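Local coordinates for protein glycerophosphodiester phosphodiesterase (PDB 3CH0) that belongs to the glycerophosphodiester phosphodiesterase family and is built on a TIM-barrel fold, a ring of parallel strands surrounded by helices, at residues Gly16-Leu20 against Leu21-Thr25; Phe29-Ala32 against Leu33-Val37. All coordinates share one frame; numbering follows the deposited sequence.

Contact 1: residues Gly16-Leu20 against Leu21-Thr25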
loop_
_atom_site.group_PDB
_atom_site.type_symbol
_atom_site.label_atom_id
_atom_site.label_comp_id
_atom_site.label_asym_id
_atom_site.label_seq_id
_atom_site.Cartn_x
_atom_site.Cartn_y
_atom_site.Cartn_z
ATOM N N GLY A 16 -5.962 3.687 -0.341
ATOM C CA GLY A 16 -7.217 4.108 -1.000
ATOM C C GLY A 16 -7.175 5.618 -1.090
ATOM O O GLY A 16 -6.994 6.191 -2.153
ATOM N N CYS A 17 -7.333 6.303 0.034
ATOM C CA CYS A 17 -7.228 7.761 0.047
ATOM C C CYS A 17 -7.202 8.260 1.489
ATOM O O CYS A 17 -8.096 8.953 1.938
ATOM C CB CYS A 17 -8.339 8.470 -0.755
ATOM S SG CYS A 17 -10.002 8.022 -0.277
ATOM N N ARG A 18 -6.147 7.938 2.197
ATOM C CA ARG A 18 -6.032 8.306 3.643
ATOM C C ARG A 18 -6.272 9.765 3.978
ATOM O O ARG A 18 -6.801 10.095 5.050
ATOM C CB ARG A 18 -4.671 7.877 4.207
ATOM C CG ARG A 18 -4.365 8.399 5.623
ATOM C CD ARG A 18 -3.062 7.786 6.149
ATOM N NE ARG A 18 -1.903 8.165 5.342
ATOM C CZ ARG A 18 -0.639 8.178 5.769
ATOM N NH1 ARG A 18 -0.344 7.769 6.983
ATOM N NH2 ARG A 18 0.322 8.620 4.959
ATOM N N GLY A 19 -5.891 10.668 3.086
ATOM C CA GLY A 19 -6.135 12.096 3.367
ATOM C C GLY A 19 -7.620 12.435 3.435
ATOM O O GLY A 19 -7.995 13.441 4.073
ATOM N N LEU A 20 -8.459 11.652 2.755
ATOM C CA LEU A 20 -9.872 11.959 2.616
ATOM C C LEU A 20 -10.768 11.139 3.511
ATOM O O LEU A 20 -11.802 11.619 4.004
ATOM C CB LEU A 20 -10.301 11.701 1.173
ATOM C CG LEU A 20 -9.458 12.421 0.083
ATOM C CD1 LEU A 20 -9.974 12.082 -1.342
ATOM C CD2 LEU A 20 -9.368 13.938 0.317
ATOM N N LEU A 21 -10.404 9.867 3.713
ATOM C CA LEU A 21 -11.245 8.892 4.392
ATOM C C LEU A 21 -10.365 7.943 5.194
ATOM O O LEU A 21 -9.179 7.819 4.879
ATOM C CB LEU A 21 -12.055 8.087 3.386
ATOM C CG LEU A 21 -13.336 8.748 2.823
ATOM C CD1 LEU A 21 -13.864 7.937 1.656
ATOM C CD2 LEU A 21 -14.394 8.809 3.957
ATOM N N PRO A 22 -10.932 7.268 6.205
ATOM C CA PRO A 22 -10.141 6.307 6.988
ATOM C C PRO A 22 -9.332 5.365 6.106
ATOM O O PRO A 22 -9.830 4.774 5.135
ATOM C CB PRO A 22 -11.181 5.592 7.813
ATOM C CG PRO A 22 -12.251 6.656 8.061
ATOM C CD PRO A 22 -12.327 7.338 6.715
ATOM N N GLU A 23 -8.036 5.296 6.382
ATOM C CA GLU A 23 -7.152 4.546 5.484
ATOM C C GLU A 23 -7.507 3.078 5.331
ATOM O O GLU A 23 -7.938 2.425 6.297
ATOM C CB GLU A 23 -5.740 4.617 6.061
ATOM C CG GLU A 23 -5.471 3.866 7.351
ATOM C CD GLU A 23 -4.163 4.273 7.970
ATOM O OE1 GLU A 23 -4.098 5.435 8.401
ATOM O OE2 GLU A 23 -3.285 3.357 8.144
ATOM N N ASN A 24 -7.281 2.548 4.152
ATOM C CA ASN A 24 -7.329 1.099 3.977
ATOM C C ASN A 24 -8.729 0.504 4.295
ATOM O O ASN A 24 -8.835 -0.661 4.642
ATOM C CB ASN A 24 -6.226 0.404 4.784
ATOM C CG ASN A 24 -4.872 0.401 4.082
ATOM O OD1 ASN A 24 -4.771 0.322 2.854
ATOM N ND2 ASN A 24 -3.803 0.484 4.894
ATOM N N THR A 25 -9.767 1.303 4.017
ATOM C CA THR A 25 -11.145 0.862 4.243
ATOM C C THR A 25 -11.852 0.790 2.902
ATOM O O THR A 25 -11.510 1.443 1.918
ATOM C CB THR A 25 -11.889 1.835 5.185
ATOM O OG1 THR A 25 -11.973 3.129 4.574
ATOM C CG2 THR A 25 -11.202 1.896 6.547
HETATM O O HOH W 1 -1.905 6.664 9.238
#
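Arg18 and Glu23 run side by side and point the same way in the loop between strand 10-13 and helix 26-35. Their apolar contact is at the base, where Arg18 CB and Glu23 CB are 3.9 Å apart; farther out, Arg18 CD is a carbon beside a carboxylate oxygen, 3.4 Å from Glu23 OE1. CG of Arg18 stands anti to the backbone N (chi1 171°) and the chain bends at chi3, which carries the guanidinium past the carboxylate with the planes 83° apart. The charged atoms do not touch. Instead a water in the guanidinium plane accepts from Arg18 NH1 at 3.0 Å and donates to Glu23 OE1 at 2.6 Å. Each charge also has its own salt bridge, Arg18 with Asp264 and Glu23 with Arg15, just before the segment, and Arg18 also bonds a glycerol. Backbone bonds close the bend: Cys17 O accepts from Leu20 N at 2.8 Å and from Leu21 N at 3.1 Å. Farther along, a type II turn runs from Pro22 to Thr25, where Thr25 OG1 gives its proton to Pro22 O at 2.8 Å and also caps Ala28 N as the helix N-cap. Asp264, Arg15 and the shared water thus hold both charged ends, probably lowering the cost of burying them.

Contact 2: residues Phe29-Ala32 against Leu33-Val37; sequences FTKA and LLLGV
Lys31 reaches over Leu35, one turn further along helix 26-35, and the two side chains cross at a slant. From CB, which lies against Leu21 of the preceding loop, the lysine chain bends at chi2 (70°), a kink that turns its far end on toward the C-terminal end of the helix. CE rests 4.0 Å from both CG and CD1 of Leu35, and NZ ends 3.9 Å from Leu35 CD2, so it is the end of the lysine chain, CE and NZ, that meets the leucine. Thr30 and Leu34 repeat the spacing in another manner, side by side and pointing the same way, with Thr30 CG2 4.0 Å from Leu34 CD1; Thr30 OG1 turns back to bond Ile26 O. Leu33 folds over the backbone, its CD1 3.2 Å from Phe29 O, the carbonyl that accepts from Leu33 N.

Toward the barrel, Ala32 CB meets Val37 CG2 at 3.9 Å and also packs on Leu40 of strand 39-46. Ala32 O is gripped twice, by Gly36 N and by Val37 N, each at 3.1 Å and from opposite faces of the carbonyl plane; the Val37 bond is the straighter, 170° at the hydrogen against 141°. Gly36 N also makes a weak bond to Leu33 O (3.0 Å). Gly36 takes a positive phi that turns the chain off the helix, and Val37 then packs on Pro266. That weak bond and Val37 N to Ala32 O are the pair of a Schellman motif, here ending the helix of the beta-alpha-beta unit that joins strand 10-13 to strand 39-46 in a TIM barrel.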
loop_
_atom_site.group_PDB
_atom_site.type_symbol
_atom_site.label_atom_id
_atom_site.label_comp_id
_atom_site.label_asym_id
_atom_site.label_seq_id
_atom_site.Cartn_x
_atom_site.Cartn_y
_atom_site.Cartn_z
ATOM N N PHE A 29 -11.408 2.925 -0.528
ATOM C CA PHE A 29 -11.161 2.331 -1.834
ATOM C C PHE A 29 -12.261 2.689 -2.814
ATOM O O PHE A 29 -11.990 2.956 -3.961
ATOM C CB PHE A 29 -10.982 0.838 -1.811
ATOM C CG PHE A 29 -9.797 0.419 -0.971
ATOM C CD1 PHE A 29 -8.543 0.870 -1.297
ATOM C CD2 PHE A 29 -9.948 -0.390 0.144
ATOM C CE1 PHE A 29 -7.445 0.522 -0.531
ATOM C CE2 PHE A 29 -8.830 -0.735 0.934
ATOM C CZ PHE A 29 -7.602 -0.238 0.567
ATOM N N THR A 30 -13.489 2.704 -2.351
ATOM C CA THR A 30 -14.630 3.062 -3.228
ATOM C C THR A 30 -14.554 4.500 -3.687
ATOM O O THR A 30 -14.693 4.772 -4.854
ATOM C CB THR A 30 -15.947 2.829 -2.487
ATOM O OG1 THR A 30 -16.032 1.471 -2.001
ATOM C CG2 THR A 30 -17.157 3.132 -3.421
ATOM N N LYS A 31 -14.219 5.420 -2.775
ATOM C CA LYS A 31 -13.986 6.809 -3.137
ATOM C C LYS A 31 -12.879 6.943 -4.177
ATOM O O LYS A 31 -13.026 7.691 -5.151
ATOM C CB LYS A 31 -13.666 7.618 -1.875
ATOM C CG LYS A 31 -13.218 9.048 -2.097
ATOM C CD LYS A 31 -14.269 9.944 -2.572
ATOM C CE LYS A 31 -13.725 11.372 -2.653
ATOM N NZ LYS A 31 -14.722 12.274 -3.302
ATOM N N ALA A 32 -11.734 6.283 -3.965
ATOM C CA ALA A 32 -10.640 6.414 -4.911
ATOM C C ALA A 32 -11.066 5.865 -6.284
ATOM O O ALA A 32 -10.688 6.429 -7.319
ATOM C CB ALA A 32 -9.383 5.665 -4.363
ATOM N N LEU A 33 -11.785 4.751 -6.291
ATOM C CA LEU A 33 -12.271 4.131 -7.529
ATOM C C LEU A 33 -13.158 5.133 -8.283
ATOM O O LEU A 33 -12.939 5.420 -9.464
ATOM C CB LEU A 33 -13.110 2.895 -7.191
ATOM C CG LEU A 33 -12.454 1.538 -7.008
ATOM C CD1 LEU A 33 -13.179 0.698 -5.882
ATOM C CD2 LEU A 33 -12.437 0.761 -8.313
ATOM N N LEU A 34 -14.071 5.731 -7.549
ATOM C CA LEU A 34 -15.019 6.671 -8.154
ATOM C C LEU A 34 -14.332 7.948 -8.592
ATOM O O LEU A 34 -14.794 8.591 -9.546
ATOM C CB LEU A 34 -16.138 6.974 -7.203
ATOM C CG LEU A 34 -17.095 5.819 -6.911
ATOM C CD1 LEU A 34 -18.097 6.200 -5.858
ATOM C CD2 LEU A 34 -17.799 5.348 -8.163
ATOM N N LEU A 35 -13.260 8.369 -7.918
ATOM C CA LEU A 35 -12.516 9.546 -8.340
ATOM C C LEU A 35 -11.830 9.289 -9.646
ATOM O O LEU A 35 -11.603 10.241 -10.418
ATOM C CB LEU A 35 -11.451 9.911 -7.291
ATOM C CG LEU A 35 -11.809 10.706 -6.050
ATOM C CD1 LEU A 35 -10.582 10.841 -5.082
ATOM C CD2 LEU A 35 -12.342 12.090 -6.378
ATOM N N GLY A 36 -11.453 8.029 -9.876
ATOM C CA GLY A 36 -10.805 7.630 -11.090
ATOM C C GLY A 36 -9.332 7.334 -10.989
ATOM O O GLY A 36 -8.623 7.380 -12.002
ATOM N N VAL A 37 -8.863 6.935 -9.804
ATOM C CA VAL A 37 -7.459 6.573 -9.732
ATOM C C VAL A 37 -7.078 5.417 -10.637
ATOM O O VAL A 37 -7.911 4.552 -10.967
ATOM C CB VAL A 37 -6.995 6.263 -8.299
ATOM C CG1 VAL A 37 -7.301 7.487 -7.400
ATOM C CG2 VAL A 37 -7.606 4.962 -7.736
#

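Contacts 1 and 2 follow one another along the chain, with centres 11 Å apart, and together lead from the loop after strand 10-13 to the end of helix 26-35. They also touch directly. Gly16 N lies 3.5 Å from Phe29 CE1 and Gly16 O lies 3.3 Å from Ala32 CB, while Asn24 C packs 3.6 Å from Phe29 CE2; the loop of contact 1 is thereby laid back against the middle of helix 26-35. The Arg18 side chain of contact 1 lies about 3 Å from bound glycerol and 1,2-ethanediol, probably from the crystallisation liquor, and that of Lys31 in contact 2 comes to about 4 Å from a bound 1,2-ethanediol. Thr30 and Leu33 of contact 2 pack on helix 117-127.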